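Local coordinates for hydrogenase expression/formation protein HypE (Desulfovibrio vulgaris subsp. vulgaris, PDB 2Z1U) that binds ATP with magnesium ions and probably acts in the maturation of hydrogenases, at residues F64-D69 / G178-S183; A227-E232 / K273-L278. All blocks are in the same frame, centred on the assembly; numbering follows the deposited sequence.

Interaction 1. Residues F64-D69 / G178-S183; sequences FFPGGD and GLTILS
Thr180 is the first residue along helix 178-183 to meet the turn at 64-69, and it does so at Pro66. Its OG1 lies 3.8 Å from Pro66 O and 4.0 Å from Pro66 CD, the hydroxyl passing alongside the proline ring rather than pointing into it. One residue on, Ile181 uses its CG2 branch to cover Phe65: the methyl sits 4.3 Å above the centre of the ring, while Gly68 O lies 3.6 Å above the centre of the opposite face. The ring is thus held between a methyl group and a carbonyl oxygen. Phe65 to Gly68 form a type II turn, in which Pro66 suits the second position and Gly67, at phi 90°, the third; Gly68, lacking a side chain, leaves room for the aromatic ring. Nearby, His177 sets its ring almost perpendicular to that of Phe65, and Gln184 touches both Phe65 and Pro66. The buried Thr180 OG1 has no partner in the model, though at chi1 132° its position is doubtful. The N-terminal domain's hairpin and this C-terminal domain helix are therefore joined by van der Waals packing, apolar at Phe65 and Ile181, with no hydrogen bond between the segments.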
ATOM      1  N   PHE A  64     -16.316  -6.738  11.040  1.00 50.44           N
ATOM      2  CA  PHE A  64     -16.796  -8.118  10.920  1.00 50.25           C
ATOM      3  C   PHE A  64     -18.248  -8.138  10.437  1.00 49.92           C
ATOM      4  O   PHE A  64     -19.076  -7.341  10.895  1.00 49.53           O
ATOM      5  CB  PHE A  64     -16.652  -8.876  12.259  1.00 50.56           C
ATOM      6  CG  PHE A  64     -15.218  -8.955  12.772  1.00 51.05           C
ATOM      7  CD1 PHE A  64     -14.322  -9.889  12.251  1.00 51.22           C
ATOM      8  CD2 PHE A  64     -14.771  -8.091  13.769  1.00 51.83           C
ATOM      9  CE1 PHE A  64     -12.990  -9.947  12.692  1.00 52.68           C
ATOM     10  CE2 PHE A  64     -13.442  -8.144  14.227  1.00 53.40           C
ATOM     11  CZ  PHE A  64     -12.551  -9.076  13.683  1.00 52.62           C
ATOM     12  N   PHE A  65     -18.544  -9.051   9.511  1.00 49.49           N
ATOM     13  CA  PHE A  65     -19.885  -9.198   8.906  1.00 48.96           C
ATOM     14  C   PHE A  65     -20.060 -10.651   8.452  1.00 48.87           C
ATOM     15  O   PHE A  65     -19.073 -11.368   8.344  1.00 49.01           O
ATOM     16  CB  PHE A  65     -20.063  -8.221   7.724  1.00 48.98           C
ATOM     17  CG  PHE A  65     -18.822  -8.044   6.877  1.00 48.55           C
ATOM     18  CD1 PHE A  65     -18.589  -8.869   5.777  1.00 49.36           C
ATOM     19  CD2 PHE A  65     -17.881  -7.057   7.183  1.00 47.92           C
ATOM     20  CE1 PHE A  65     -17.439  -8.708   4.993  1.00 46.91           C
ATOM     21  CE2 PHE A  65     -16.727  -6.898   6.413  1.00 48.48           C
ATOM     22  CZ  PHE A  65     -16.508  -7.728   5.314  1.00 47.53           C
ATOM     23  N   PRO A  66     -21.313 -11.117   8.244  1.00 49.25           N
ATOM     24  CA  PRO A  66     -21.488 -12.454   7.676  1.00 49.18           C
ATOM     25  C   PRO A  66     -20.678 -12.649   6.391  1.00 49.51           C
ATOM     26  O   PRO A  66     -20.782 -11.836   5.467  1.00 49.99           O
ATOM     27  CB  PRO A  66     -22.990 -12.503   7.384  1.00 49.49           C
ATOM     28  CG  PRO A  66     -23.576 -11.651   8.453  1.00 49.49           C
ATOM     29  CD  PRO A  66     -22.612 -10.502   8.575  1.00 48.80           C
ATOM     30  N   GLY A  67     -19.858 -13.697   6.357  1.00 49.24           N
ATOM     31  CA  GLY A  67     -19.119 -14.073   5.152  1.00 48.86           C
ATOM     32  C   GLY A  67     -17.746 -13.448   4.988  1.00 49.17           C
ATOM     33  O   GLY A  67     -17.030 -13.769   4.036  1.00 49.25           O
ATOM     34  N   GLY A  68     -17.368 -12.537   5.883  1.00 48.56           N
ATOM     35  CA  GLY A  68     -16.026 -11.995   5.815  1.00 49.04           C
ATOM     36  C   GLY A  68     -15.663 -11.001   6.889  1.00 49.11           C
ATOM     37  O   GLY A  68     -16.359 -10.867   7.902  1.00 49.42           O
ATOM     38  N   ASP A  69     -14.555 -10.309   6.652  1.00 48.82           N
ATOM     39  CA  ASP A  69     -14.122  -9.207   7.486  1.00 48.94           C
ATOM     40  C   ASP A  69     -13.143  -8.338   6.699  1.00 49.16           C
ATOM     41  O   ASP A  69     -12.843  -8.640   5.536  1.00 48.95           O
ATOM     42  CB  ASP A  69     -13.549  -9.699   8.837  1.00 49.17           C
ATOM     43  CG  ASP A  69     -12.366 -10.666   8.686  1.00 50.59           C
ATOM     44  OD1 ASP A  69     -11.417 -10.370   7.914  1.00 51.17           O
ATOM     45  OD2 ASP A  69     -12.374 -11.708   9.377  1.00 49.81           O
ATOM     46  N   GLY A 178     -22.641  -5.633  -0.654  1.00 48.40           N
ATOM     47  CA  GLY A 178     -23.182  -4.314  -0.322  1.00 48.94           C
ATOM     48  C   GLY A 178     -24.383  -4.387   0.605  1.00 49.65           C
ATOM     49  O   GLY A 178     -24.460  -3.642   1.579  1.00 50.48           O
ATOM     50  N   LEU A 179     -25.322  -5.282   0.306  1.00 49.71           N
ATOM     51  CA  LEU A 179     -26.500  -5.464   1.144  1.00 50.29           C
ATOM     52  C   LEU A 179     -26.123  -5.901   2.554  1.00 50.41           C
ATOM     53  O   LEU A 179     -26.637  -5.360   3.524  1.00 50.54           O
ATOM     54  CB  LEU A 179     -27.472  -6.481   0.532  1.00 50.04           C
ATOM     55  CG  LEU A 179     -28.980  -6.333   0.734  1.00 51.46           C
ATOM     56  CD1 LEU A 179     -29.665  -7.692   0.734  1.00 51.16           C
ATOM     57  CD2 LEU A 179     -29.387  -5.531   1.970  1.00 52.86           C
ATOM     58  N   THR A 180     -25.222  -6.872   2.677  1.00 51.52           N
ATOM     59  CA  THR A 180     -24.903  -7.385   4.014  1.00 52.34           C
ATOM     60  C   THR A 180     -24.229  -6.390   4.929  1.00 53.16           C
ATOM     61  O   THR A 180     -24.570  -6.348   6.106  1.00 52.90           O
ATOM     62  CB  THR A 180     -24.295  -8.835   4.064  1.00 52.32           C
ATOM     63  OG1 THR A 180     -23.133  -8.878   4.908  1.00 52.55           O
ATOM     64  CG2 THR A 180     -23.976  -9.341   2.707  1.00 50.73           C
ATOM     65  N   ILE A 181     -23.313  -5.566   4.411  1.00 55.04           N
ATOM     66  CA  ILE A 181     -22.684  -4.574   5.286  1.00 56.24           C
ATOM     67  C   ILE A 181     -23.691  -3.465   5.675  1.00 57.39           C
ATOM     68  O   ILE A 181     -23.737  -3.061   6.835  1.00 57.58           O
ATOM     69  CB  ILE A 181     -21.297  -4.017   4.774  1.00 57.07           C
ATOM     70  CG1 ILE A 181     -21.469  -2.784   3.913  1.00 57.45           C
ATOM     71  CG2 ILE A 181     -20.386  -5.078   4.146  1.00 55.95           C
ATOM     72  CD1 ILE A 181     -21.108  -1.567   4.691  1.00 59.89           C
ATOM     73  N   LEU A 182     -24.514  -3.021   4.717  1.00 58.14           N
ATOM     74  CA  LEU A 182     -25.522  -1.982   4.944  1.00 59.37           C
ATOM     75  C   LEU A 182     -26.629  -2.425   5.899  1.00 59.80           C
ATOM     76  O   LEU A 182     -27.125  -1.619   6.688  1.00 59.96           O
ATOM     77  CB  LEU A 182     -26.128  -1.507   3.616  1.00 59.60           C
ATOM     78  CG  LEU A 182     -25.651  -0.205   2.937  1.00 60.69           C
ATOM     79  CD1 LEU A 182     -24.372   0.399   3.511  1.00 61.51           C
ATOM     80  CD2 LEU A 182     -25.546  -0.365   1.410  1.00 61.07           C
ATOM     81  N   SER A 183     -27.008  -3.700   5.822  1.00 60.44           N
ATOM     82  CA  SER A 183     -27.970  -4.268   6.760  1.00 61.38           C
ATOM     83  C   SER A 183     -27.351  -4.579   8.131  1.00 61.92           C
ATOM     84  O   SER A 183     -28.004  -4.376   9.154  1.00 61.75           O
ATOM     85  CB  SER A 183     -28.691  -5.485   6.165  1.00 61.29           C
ATOM     86  OG  SER A 183     -27.798  -6.545   5.907  1.00 61.85           O
TER

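Interaction 2. Residues A227-E232 / K273-L278; sequences ATTLNE and KLICIL
Thr229 and Ile275 mark the closest approach of the two backbones, with their CA atoms 8.5 Å apart, a spacing that leaves room for side chains between helix 227-232 and strand 275-278. Alternation along 274-278 turns Ile275 and Ile277 toward the helix, whereas Leu274 and Leu278 pack on helix 280-291. Ile275 does the main work. Its CG2 is anti to the backbone N and its CG1 lies beside that N (chi1 -70°), which sends CG2 to Leu230 and leaves the CG1 branch to run toward Thr229. CG2 meets Leu230 CD2 at 4.2 Å, an apolar contact. As modelled, the longer branch meets Thr229 tip to tip, but Thr229 OG1 and Ile275 CD1 are then only 3.0 Å apart, too close for a hydroxyl and a methyl, and the detail is doubtful. Both Thr229 chi1 (109°) and Ile275 chi2 (119°) are off staggered values, leaving the positions of OG1 and CD1 alike uncertain. Branched aliphatic residues suit this buried interface, which no hydrogen bond crosses; Ile168 of the adjoining strand 167-170 extends it by touching Leu230, Ile275 and Ile277. Farther along the helix, Glu232 turns to polar partners instead, making a salt bridge with Arg219 and a hydrogen bond with His20 of the second subunit. This is helix-on-sheet packing in the C-terminal domain of an AIR synthase-related protein, beside its nucleotide site: the Thr229 side chain lies about 6 Å from those of the magnesium ligand Asp220 and the ATP-binding Thr222.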
ATOM      1  N   ALA A 227     -23.116  -1.850 -12.672  1.00 47.80           N
ATOM      2  CA  ALA A 227     -23.458  -0.745 -13.571  1.00 49.10           C
ATOM      3  C   ALA A 227     -22.267   0.191 -13.777  1.00 49.96           C
ATOM      4  O   ALA A 227     -21.935   0.515 -14.911  1.00 49.35           O
ATOM      5  CB  ALA A 227     -24.678  -0.004 -13.078  1.00 49.22           C
ATOM      6  N   THR A 228     -21.455   0.520 -12.752  1.00 51.37           N
ATOM      7  CA  THR A 228     -20.459   1.511 -13.059  1.00 52.85           C
ATOM      8  C   THR A 228     -19.142   0.816 -13.554  1.00 53.26           C
ATOM      9  O   THR A 228     -18.492   1.441 -14.482  1.00 53.94           O
ATOM     10  CB  THR A 228     -20.094   2.452 -11.895  1.00 53.87           C
ATOM     11  OG1 THR A 228     -21.249   3.209 -11.511  1.00 55.97           O
ATOM     12  CG2 THR A 228     -18.983   3.404 -12.311  1.00 52.63           C
ATOM     13  N   THR A 229     -18.887  -0.526 -13.350  1.00 53.07           N
ATOM     14  CA  THR A 229     -17.796  -1.169 -14.118  1.00 53.44           C
ATOM     15  C   THR A 229     -18.124  -1.372 -15.595  1.00 52.09           C
ATOM     16  O   THR A 229     -17.219  -1.275 -16.420  1.00 51.43           O
ATOM     17  CB  THR A 229     -17.163  -2.506 -13.526  1.00 54.24           C
ATOM     18  OG1 THR A 229     -17.546  -3.625 -14.329  1.00 60.67           O
ATOM     19  CG2 THR A 229     -17.525  -2.729 -12.104  1.00 53.90           C
ATOM     20  N   LEU A 230     -19.395  -1.649 -15.937  1.00 50.59           N
ATOM     21  CA  LEU A 230     -19.776  -1.713 -17.358  1.00 49.84           C
ATOM     22  C   LEU A 230     -19.629  -0.350 -18.052  1.00 49.43           C
ATOM     23  O   LEU A 230     -19.283  -0.281 -19.235  1.00 49.22           O
ATOM     24  CB  LEU A 230     -21.201  -2.261 -17.554  1.00 49.85           C
ATOM     25  CG  LEU A 230     -21.402  -3.732 -17.159  1.00 50.93           C
ATOM     26  CD1 LEU A 230     -22.864  -4.107 -17.324  1.00 51.28           C
ATOM     27  CD2 LEU A 230     -20.485  -4.667 -17.944  1.00 49.43           C
ATOM     28  N   ASN A 231     -19.919   0.725 -17.331  1.00 49.35           N
ATOM     29  CA  ASN A 231     -19.744   2.085 -17.875  1.00 49.77           C
ATOM     30  C   ASN A 231     -18.257   2.398 -18.096  1.00 50.26           C
ATOM     31  O   ASN A 231     -17.887   3.023 -19.102  1.00 49.06           O
ATOM     32  CB  ASN A 231     -20.337   3.117 -16.927  1.00 49.81           C
ATOM     33  CG  ASN A 231     -21.778   3.385 -17.199  1.00 51.71           C
ATOM     34  OD1 ASN A 231     -22.656   2.799 -16.570  1.00 55.33           O
ATOM     35  ND2 ASN A 231     -22.042   4.247 -18.161  1.00 44.88           N
ATOM     36  N   GLU A 232     -17.412   1.950 -17.153  1.00 49.85           N
ATOM     37  CA  GLU A 232     -15.961   2.122 -17.274  1.00 50.99           C
ATOM     38  C   GLU A 232     -15.464   1.417 -18.522  1.00 51.10           C
ATOM     39  O   GLU A 232     -14.772   2.011 -19.344  1.00 51.53           O
ATOM     40  CB  GLU A 232     -15.218   1.559 -16.056  1.00 51.01           C
ATOM     41  CG  GLU A 232     -15.516   2.272 -14.768  1.00 51.61           C
ATOM     42  CD  GLU A 232     -14.799   1.615 -13.600  1.00 52.87           C
ATOM     43  OE1 GLU A 232     -14.713   2.241 -12.530  1.00 58.97           O
ATOM     44  OE2 GLU A 232     -14.277   0.507 -13.772  1.00 52.20           O
ATOM     45  N   LYS A 273     -16.690 -11.372  -7.111  1.00 49.06           N
ATOM     46  CA  LYS A 273     -17.342 -11.485  -8.437  1.00 48.39           C
ATOM     47  C   LYS A 273     -16.458 -10.854  -9.511  1.00 49.08           C
ATOM     48  O   LYS A 273     -15.691  -9.934  -9.218  1.00 47.97           O
ATOM     49  CB  LYS A 273     -18.690 -10.711  -8.446  1.00 48.38           C
ATOM     50  CG  LYS A 273     -19.714 -11.246  -7.468  1.00 46.27           C
ATOM     51  CD  LYS A 273     -20.261 -12.589  -7.934  1.00 46.82           C
ATOM     52  CE  LYS A 273     -20.657 -13.464  -6.762  1.00 46.66           C
ATOM     53  NZ  LYS A 273     -21.367 -12.662  -5.710  1.00 45.49           N
ATOM     54  N   LEU A 274     -16.586 -11.322 -10.749  1.00 49.38           N
ATOM     55  CA  LEU A 274     -15.940 -10.634 -11.870  1.00 50.01           C
ATOM     56  C   LEU A 274     -16.855 -10.561 -13.083  1.00 50.29           C
ATOM     57  O   LEU A 274     -17.791 -11.348 -13.222  1.00 50.78           O
ATOM     58  CB  LEU A 274     -14.604 -11.309 -12.257  1.00 50.33           C
ATOM     59  CG  LEU A 274     -14.576 -12.774 -12.748  1.00 50.16           C
ATOM     60  CD1 LEU A 274     -15.016 -12.973 -14.214  1.00 48.43           C
ATOM     61  CD2 LEU A 274     -13.163 -13.352 -12.552  1.00 49.87           C
ATOM     62  N   ILE A 275     -16.552  -9.604 -13.952  1.00 49.87           N
ATOM     63  CA  ILE A 275     -17.109  -9.515 -15.278  1.00 50.05           C
ATOM     64  C   ILE A 275     -16.042 -10.021 -16.239  1.00 50.26           C
ATOM     65  O   ILE A 275     -14.873  -9.663 -16.119  1.00 49.91           O
ATOM     66  CB  ILE A 275     -17.491  -8.041 -15.635  1.00 50.36           C
ATOM     67  CG1 ILE A 275     -18.695  -7.603 -14.807  1.00 51.77           C
ATOM     68  CG2 ILE A 275     -17.826  -7.880 -17.129  1.00 50.23           C
ATOM     69  CD1 ILE A 275     -18.428  -6.428 -13.905  1.00 58.04           C
ATOM     70  N   CYS A 276     -16.458 -10.851 -17.189  1.00 50.61           N
ATOM     71  CA  CYS A 276     -15.553 -11.360 -18.196  1.00 50.33           C
ATOM     72  C   CYS A 276     -16.116 -11.066 -19.583  1.00 49.66           C
ATOM     73  O   CYS A 276     -17.224 -11.475 -19.919  1.00 48.59           O
ATOM     74  CB  CYS A 276     -15.334 -12.872 -17.998  1.00 50.44           C
ATOM     75  SG  CYS A 276     -14.410 -13.700 -19.309  1.00 53.41           S
ATOM     76  N   ILE A 277     -15.330 -10.355 -20.383  1.00 49.79           N
ATOM     77  CA  ILE A 277     -15.726  -9.996 -21.751  1.00 49.69           C
ATOM     78  C   ILE A 277     -14.719 -10.620 -22.719  1.00 49.94           C
ATOM     79  O   ILE A 277     -13.507 -10.518 -22.503  1.00 50.38           O
ATOM     80  CB  ILE A 277     -15.858  -8.450 -21.910  1.00 49.36           C
ATOM     81  CG1 ILE A 277     -16.963  -7.936 -20.980  1.00 49.58           C
ATOM     82  CG2 ILE A 277     -16.196  -8.059 -23.362  1.00 49.03           C
ATOM     83  CD1 ILE A 277     -17.022  -6.425 -20.787  1.00 48.68           C
ATOM     84  N   LEU A 278     -15.241 -11.283 -23.755  1.00 50.69           N
ATOM     85  CA  LEU A 278     -14.464 -12.093 -24.697  1.00 51.09           C
ATOM     86  C   LEU A 278     -15.287 -12.411 -25.969  1.00 51.75           C
ATOM     87  O   LEU A 278     -16.521 -12.390 -25.927  1.00 51.80           O
ATOM     88  CB  LEU A 278     -14.010 -13.396 -24.011  1.00 51.35           C
ATOM     89  CG  LEU A 278     -14.923 -14.640 -23.946  1.00 50.94           C
ATOM     90  CD1 LEU A 278     -14.128 -15.760 -23.333  1.00 48.22           C
ATOM     91  CD2 LEU A 278     -16.214 -14.408 -23.161  1.00 50.57           C
TER

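From the N terminus, the chain passes through the hairpin at 64-69 and then through most of the N-terminal domain before helix 178-183 returns to it, so interaction 1 closes a loop of 108 intervening residues and ties the two domains together. Only afterwards does interaction 2 open, at helix 227-232, and the segment 273-278, after 40 intervening residues, closes it, wholly within the C-terminal domain. The two loops follow in series and neither nest nor cross. The centres of interaction 1 and interaction 2 are about 22 Å apart, and the two do not touch. Between them in sequence run Asp220, Thr222 and Arg223, which belong to the ATP pocket.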